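Local coordinates for 14L protein (Yaba-like disease virus, PDB 4EKX), which binds human interleukin-18 and inhibits it by a bivalent mechanism, using an immunoglobulin fold, at residues S33-I39 with P71-L75; R85-T90 with E102-S107. The protein carries 2 engineered substitutions. All coordinates share one frame. Residues are numbered along the deposited sequence.

Interaction 1 (S33-I39 with P71-L75)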
loop_
_atom_site.group_PDB
_atom_site.type_symbol
_atom_site.label_atom_id
_atom_site.label_comp_id
_atom_site.label_asym_id
_atom_site.label_seq_id
_atom_site.Cartn_x
_atom_site.Cartn_y
_atom_site.Cartn_z
ATOM N N SER D 33 4.661 0.142 -19.364
ATOM C CA SER D 33 3.282 0.125 -18.902
ATOM C C SER D 33 3.104 1.148 -17.812
ATOM O O SER D 33 3.996 1.374 -17.004
ATOM C CB SER D 33 2.877 -1.259 -18.394
ATOM O OG SER D 33 3.759 -1.688 -17.381
ATOM N N TYR D 34 1.952 1.790 -17.814
ATOM C CA TYR D 34 1.695 2.798 -16.808
ATOM C C TYR D 34 0.203 2.985 -16.641
ATOM O O TYR D 34 -0.564 2.621 -17.522
ATOM C CB TYR D 34 2.413 4.117 -17.155
ATOM C CG TYR D 34 2.310 4.609 -18.588
ATOM C CD1 TYR D 34 3.108 4.070 -19.595
ATOM C CD2 TYR D 34 1.460 5.675 -18.926
ATOM C CE1 TYR D 34 3.032 4.544 -20.894
ATOM C CE2 TYR D 34 1.385 6.153 -20.222
ATOM C CZ TYR D 34 2.167 5.586 -21.204
ATOM O OH TYR D 34 2.091 6.067 -22.492
ATOM N N VAL D 35 -0.199 3.535 -15.497
ATOM C CA VAL D 35 -1.598 3.865 -15.259
ATOM C C VAL D 35 -1.748 5.333 -14.864
ATOM O O VAL D 35 -0.821 5.959 -14.352
ATOM C CB VAL D 35 -2.239 2.972 -14.173
ATOM C CG1 VAL D 35 -2.284 1.502 -14.631
ATOM C CG2 VAL D 35 -1.486 3.106 -12.845
ATOM N N TYR D 36 -2.920 5.889 -15.139
ATOM C CA TYR D 36 -3.231 7.249 -14.684
ATOM C C TYR D 36 -4.718 7.475 -14.746
ATOM O O TYR D 36 -5.465 6.668 -15.312
ATOM C CB TYR D 36 -2.536 8.297 -15.547
ATOM C CG TYR D 36 -2.907 8.201 -17.006
ATOM C CD1 TYR D 36 -2.244 7.303 -17.858
ATOM C CD2 TYR D 36 -3.915 9.005 -17.545
ATOM C CE1 TYR D 36 -2.579 7.215 -19.204
ATOM C CE2 TYR D 36 -4.257 8.912 -18.889
ATOM C CZ TYR D 36 -3.584 8.015 -19.716
ATOM O OH TYR D 36 -3.900 7.908 -21.055
ATOM N N TRP D 37 -5.139 8.602 -14.184
ATOM C CA TRP D 37 -6.548 8.895 -14.043
ATOM C C TRP D 37 -7.069 9.877 -15.103
ATOM O O TRP D 37 -6.341 10.765 -15.565
ATOM C CB TRP D 37 -6.808 9.443 -12.631
ATOM C CG TRP D 37 -6.667 8.375 -11.558
ATOM C CD1 TRP D 37 -5.525 8.011 -10.890
ATOM C CD2 TRP D 37 -7.704 7.531 -11.072
ATOM N NE1 TRP D 37 -5.800 6.986 -10.000
ATOM C CE2 TRP D 37 -7.131 6.671 -10.097
ATOM C CE3 TRP D 37 -9.070 7.409 -11.361
ATOM C CZ2 TRP D 37 -7.886 5.737 -9.391
ATOM C CZ3 TRP D 37 -9.814 6.466 -10.672
ATOM C CH2 TRP D 37 -9.218 5.638 -9.698
ATOM N N ILE D 38 -8.330 9.676 -15.486
ATOM C CA ILE D 38 -9.078 10.620 -16.313
ATOM C C ILE D 38 -10.359 10.949 -15.554
ATOM O O ILE D 38 -11.081 10.047 -15.112
ATOM C CB ILE D 38 -9.417 10.033 -17.699
ATOM C CG1 ILE D 38 -8.123 9.764 -18.487
ATOM C CG2 ILE D 38 -10.353 10.985 -18.469
ATOM C CD1 ILE D 38 -8.337 9.161 -19.894
ATOM N N ILE D 39 -10.606 12.244 -15.386
ATOM C CA ILE D 39 -11.751 12.742 -14.623
ATOM C C ILE D 39 -12.844 13.101 -15.611
ATOM O O ILE D 39 -12.673 13.992 -16.451
ATOM C CB ILE D 39 -11.373 13.986 -13.807
ATOM C CG1 ILE D 39 -10.078 13.753 -13.028
ATOM C CG2 ILE D 39 -12.509 14.389 -12.860
ATOM C CD1 ILE D 39 -10.102 12.505 -12.137
ATOM N N PRO D 71 2.359 -0.956 -12.362
ATOM C CA PRO D 71 2.223 0.499 -12.295
ATOM C C PRO D 71 1.104 0.904 -11.334
ATOM O O PRO D 71 0.120 0.180 -11.183
ATOM C CB PRO D 71 1.850 0.886 -13.734
ATOM C CG PRO D 71 1.328 -0.369 -14.355
ATOM C CD PRO D 71 2.082 -1.492 -13.705
ATOM N N ARG D 72 1.261 2.054 -10.694
ATOM C CA ARG D 72 0.265 2.532 -9.735
ATOM C C ARG D 72 0.051 4.041 -9.852
ATOM O O ARG D 72 1.002 4.798 -10.032
ATOM C CB ARG D 72 0.691 2.185 -8.305
ATOM C CG ARG D 72 -0.326 2.608 -7.239
ATOM C CD ARG D 72 0.072 2.106 -5.857
ATOM N NE ARG D 72 -0.744 2.721 -4.809
ATOM C CZ ARG D 72 -0.676 2.401 -3.523
ATOM N NH1 ARG D 72 0.156 1.450 -3.111
ATOM N NH2 ARG D 72 -1.449 3.027 -2.645
ATOM N N ALA D 73 -1.204 4.463 -9.753
ATOM C CA ALA D 73 -1.505 5.884 -9.632
ATOM C C ALA D 73 -2.588 6.052 -8.593
ATOM O O ALA D 73 -3.650 5.437 -8.705
ATOM C CB ALA D 73 -1.946 6.472 -10.975
ATOM N N ASP D 74 -2.324 6.876 -7.586
ATOM C CA ASP D 74 -3.361 7.206 -6.608
ATOM C C ASP D 74 -4.017 8.544 -6.969
ATOM O O ASP D 74 -3.349 9.493 -7.418
ATOM C CB ASP D 74 -2.805 7.273 -5.181
ATOM C CG ASP D 74 -2.343 5.915 -4.650
ATOM O OD1 ASP D 74 -2.607 4.874 -5.294
ATOM O OD2 ASP D 74 -1.720 5.896 -3.568
ATOM N N LEU D 75 -5.327 8.609 -6.761
ATOM C CA LEU D 75 -6.068 9.848 -6.954
ATOM C C LEU D 75 -6.580 10.289 -5.584
ATOM O O LEU D 75 -7.221 9.513 -4.866
ATOM C CB LEU D 75 -7.216 9.636 -7.941
ATOM C CG LEU D 75 -8.032 10.879 -8.323
ATOM C CD1 LEU D 75 -7.195 11.854 -9.156
ATOM C CD2 LEU D 75 -9.285 10.461 -9.085
#
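The apolar centre is formed by V35 and W37 from 33-39 and by A73 and L75 from 71-75, with P71 and I39 extending it at the two ends. V35 CG2 lies 3.9 Å from A73 CB, and V35 CG1 is 4.1 Å from P71 CG. L75 CB sits over one face of the five-membered ring of W37, 3.6 Å from its centroid and almost on the ring normal, which makes a CH-pi contact. I39 CD1 meets L75 CD2 at 3.8 Å. The two strands run nearly parallel, 19° apart, but belong to different sheets of the immunoglobulin sandwich. W37 also packs on C23, which is disulfide-bonded to C91, as in the classic tryptophan-disulfide core of this fold. At the indole edge, W37 NE1 donates a hydrogen bond to A73 O (2.9 Å). Farther out, R72 and D74 point away from 33-39. R72 NE and D74 OD1 form a salt bridge (2.9 Å), and D74 OD2 also hydrogen-bonds to Y59 OH. On the outer face of 33-39, the hydroxyls of Y34 and Y36 hydrogen-bond to interleukin-18 backbone. The contact therefore joins the sheets through apolar packing and a single indole hydrogen bond, behind a strand that binds the cytokine.

Interaction 2 (R85-T90 with E102-S107)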
loop_
_atom_site.group_PDB
_atom_site.type_symbol
_atom_site.label_atom_id
_atom_site.label_comp_id
_atom_site.label_asym_id
_atom_site.label_seq_id
_atom_site.Cartn_x
_atom_site.Cartn_y
_atom_site.Cartn_z
ATOM N N ARG D 85 -18.474 13.588 -5.967
ATOM C CA ARG D 85 -19.062 12.332 -5.491
ATOM C C ARG D 85 -19.752 11.576 -6.620
ATOM O O ARG D 85 -19.772 10.345 -6.628
ATOM C CB ARG D 85 -20.056 12.582 -4.349
ATOM C CG ARG D 85 -19.411 12.999 -3.043
ATOM C CD ARG D 85 -20.437 13.224 -1.932
ATOM N NE ARG D 85 -19.796 13.787 -0.747
ATOM C CZ ARG D 85 -19.762 15.084 -0.455
ATOM N NH1 ARG D 85 -20.357 15.965 -1.249
ATOM N NH2 ARG D 85 -19.138 15.504 0.635
ATOM N N ASN D 86 -20.294 12.319 -7.583
ATOM C CA ASN D 86 -21.062 11.729 -8.677
ATOM C C ASN D 86 -20.280 11.593 -9.988
ATOM O O ASN D 86 -20.796 11.064 -10.973
ATOM C CB ASN D 86 -22.343 12.531 -8.917
ATOM C CG ASN D 86 -23.296 12.473 -7.740
ATOM O OD1 ASN D 86 -23.304 11.501 -6.982
ATOM N ND2 ASN D 86 -24.107 13.515 -7.580
ATOM N N GLU D 87 -19.035 12.059 -9.982
ATOM C CA GLU D 87 -18.191 12.068 -11.174
ATOM C C GLU D 87 -17.747 10.655 -11.534
ATOM O O GLU D 87 -17.380 9.871 -10.656
ATOM C CB GLU D 87 -16.958 12.942 -10.921
ATOM C CG GLU D 87 -16.092 13.209 -12.139
ATOM C CD GLU D 87 -16.695 14.249 -13.057
ATOM O OE1 GLU D 87 -16.836 15.417 -12.629
ATOM O OE2 GLU D 87 -17.039 13.891 -14.201
ATOM N N LYS D 88 -17.798 10.326 -12.821
ATOM C CA LYS D 88 -17.220 9.064 -13.287
ATOM C C LYS D 88 -15.701 9.181 -13.372
ATOM O O LYS D 88 -15.172 9.921 -14.200
ATOM C CB LYS D 88 -17.798 8.649 -14.645
ATOM C CG LYS D 88 -17.295 7.281 -15.134
ATOM C CD LYS D 88 -17.975 6.892 -16.434
ATOM C CE LYS D 88 -17.404 5.604 -16.997
ATOM N NZ LYS D 88 -18.044 5.242 -18.288
ATOM N N LEU D 89 -15.003 8.430 -12.522
ATOM C CA LEU D 89 -13.552 8.502 -12.449
ATOM C C LEU D 89 -12.930 7.253 -13.081
ATOM O O LEU D 89 -13.226 6.129 -12.680
ATOM C CB LEU D 89 -13.099 8.647 -10.993
ATOM C CG LEU D 89 -13.795 9.769 -10.201
ATOM C CD1 LEU D 89 -13.405 9.710 -8.725
ATOM C CD2 LEU D 89 -13.471 11.133 -10.781
ATOM N N THR D 90 -12.076 7.457 -14.072
ATOM C CA THR D 90 -11.523 6.332 -14.822
ATOM C C THR D 90 -10.028 6.166 -14.611
ATOM O O THR D 90 -9.272 7.129 -14.698
ATOM C CB THR D 90 -11.794 6.509 -16.329
ATOM O OG1 THR D 90 -13.207 6.539 -16.555
ATOM C CG2 THR D 90 -11.165 5.370 -17.142
ATOM N N GLU D 102 -10.851 0.987 -16.098
ATOM C CA GLU D 102 -11.815 0.686 -15.062
ATOM C C GLU D 102 -12.300 2.020 -14.518
ATOM O O GLU D 102 -11.563 3.007 -14.524
ATOM C CB GLU D 102 -11.177 -0.149 -13.946
ATOM C CG GLU D 102 -12.164 -0.604 -12.896
ATOM C CD GLU D 102 -13.221 -1.534 -13.463
ATOM O OE1 GLU D 102 -12.879 -2.382 -14.317
ATOM O OE2 GLU D 102 -14.397 -1.408 -13.062
ATOM N N SER D 103 -13.536 2.064 -14.041
ATOM C CA SER D 103 -14.073 3.328 -13.563
ATOM C C SER D 103 -14.893 3.128 -12.308
ATOM O O SER D 103 -15.260 2.005 -11.962
ATOM C CB SER D 103 -14.905 4.018 -14.651
ATOM O OG SER D 103 -16.057 3.260 -14.976
ATOM N N VAL D 104 -15.160 4.232 -11.621
ATOM C CA VAL D 104 -15.966 4.197 -10.413
ATOM C C VAL D 104 -16.673 5.532 -10.231
ATOM O O VAL D 104 -16.150 6.584 -10.609
ATOM C CB VAL D 104 -15.100 3.876 -9.161
ATOM C CG1 VAL D 104 -14.030 4.941 -8.951
ATOM C CG2 VAL D 104 -15.977 3.730 -7.915
ATOM N N ILE D 105 -17.884 5.466 -9.687
ATOM C CA ILE D 105 -18.610 6.638 -9.239
ATOM C C ILE D 105 -18.785 6.463 -7.737
ATOM O O ILE D 105 -19.517 5.583 -7.287
ATOM C CB ILE D 105 -19.973 6.762 -9.939
ATOM C CG1 ILE D 105 -19.766 7.065 -11.426
ATOM C CG2 ILE D 105 -20.844 7.850 -9.276
ATOM C CD1 ILE D 105 -21.043 7.080 -12.231
ATOM N N LEU D 106 -18.090 7.292 -6.970
ATOM C CA LEU D 106 -18.015 7.118 -5.524
ATOM C C LEU D 106 -19.358 7.078 -4.791
ATOM O O LEU D 106 -19.544 6.258 -3.898
ATOM C CB LEU D 106 -17.072 8.159 -4.910
ATOM C CG LEU D 106 -15.640 7.921 -5.408
ATOM C CD1 LEU D 106 -14.717 9.083 -5.056
ATOM C CD2 LEU D 106 -15.115 6.599 -4.848
ATOM N N SER D 107 -20.296 7.946 -5.162
ATOM C CA SER D 107 -21.583 7.974 -4.468
ATOM C C SER D 107 -22.266 6.605 -4.502
ATOM O O SER D 107 -23.013 6.255 -3.588
ATOM C CB SER D 107 -22.507 9.053 -5.051
ATOM O OG SER D 107 -22.725 8.838 -6.437
HETATM O O HOH W 1 -16.748 9.746 -7.896
#
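This is an antiparallel backbone pairing at the open end of the hairpin 89-94/100-104, extended into the flanking helices 82-86 and 106-110. L89 and V104 form a hydrogen-bonded pair: L89 N to V104 O and V104 N to L89 O are both 2.9 Å. T90 and S103 are the next, non-hydrogen-bonded pair, with CA atoms 4.1 Å apart. Before L89 and after V104 the backbones stay close, but a water mediates the next link. It lies 2.8 Å from E87 O and accepts a hydrogen bond from L106 N (2.9 Å). The helices then meet directly. S107 N donates to R85 O (2.9 Å), and S107 OG donates to N86 OD1 (2.8 Å). On the face that carries L89 and V104, L89 CD1 reaches L106 CD1 of the following helix at 3.9 Å. R85 directs its guanidinium elsewhere, to E15 and D82. Among its neighbours, L89 packs on W37 of strand 34-39 and L21 of strand 18-26, L106 on V11 of strand 6-12, and V104 on V13 of the second copy of this protein.

How the interactions relate
From the N terminus, 33-39 comes first. Interaction 1 closes when 71-75 reaches it, after 31 residues that include strands 43-44 and 54-58. Strand 72-78 then leads to helix 82-86, where interaction 2 opens. It closes after only 11 residues, with 102-107. The two loops are thus in series, neither nested nor crossing. Interaction 1 ties one sheet of the sandwich to the other. Interaction 2 holds the base of a hairpin within one sheet and its flanking helices. They meet where strands 34-39 and 89-94 are neighbours: I38 N probably hydrogen-bonds T90 O (2.8 Å), and I39 CD1 packs on L89 CD2 (3.9 Å).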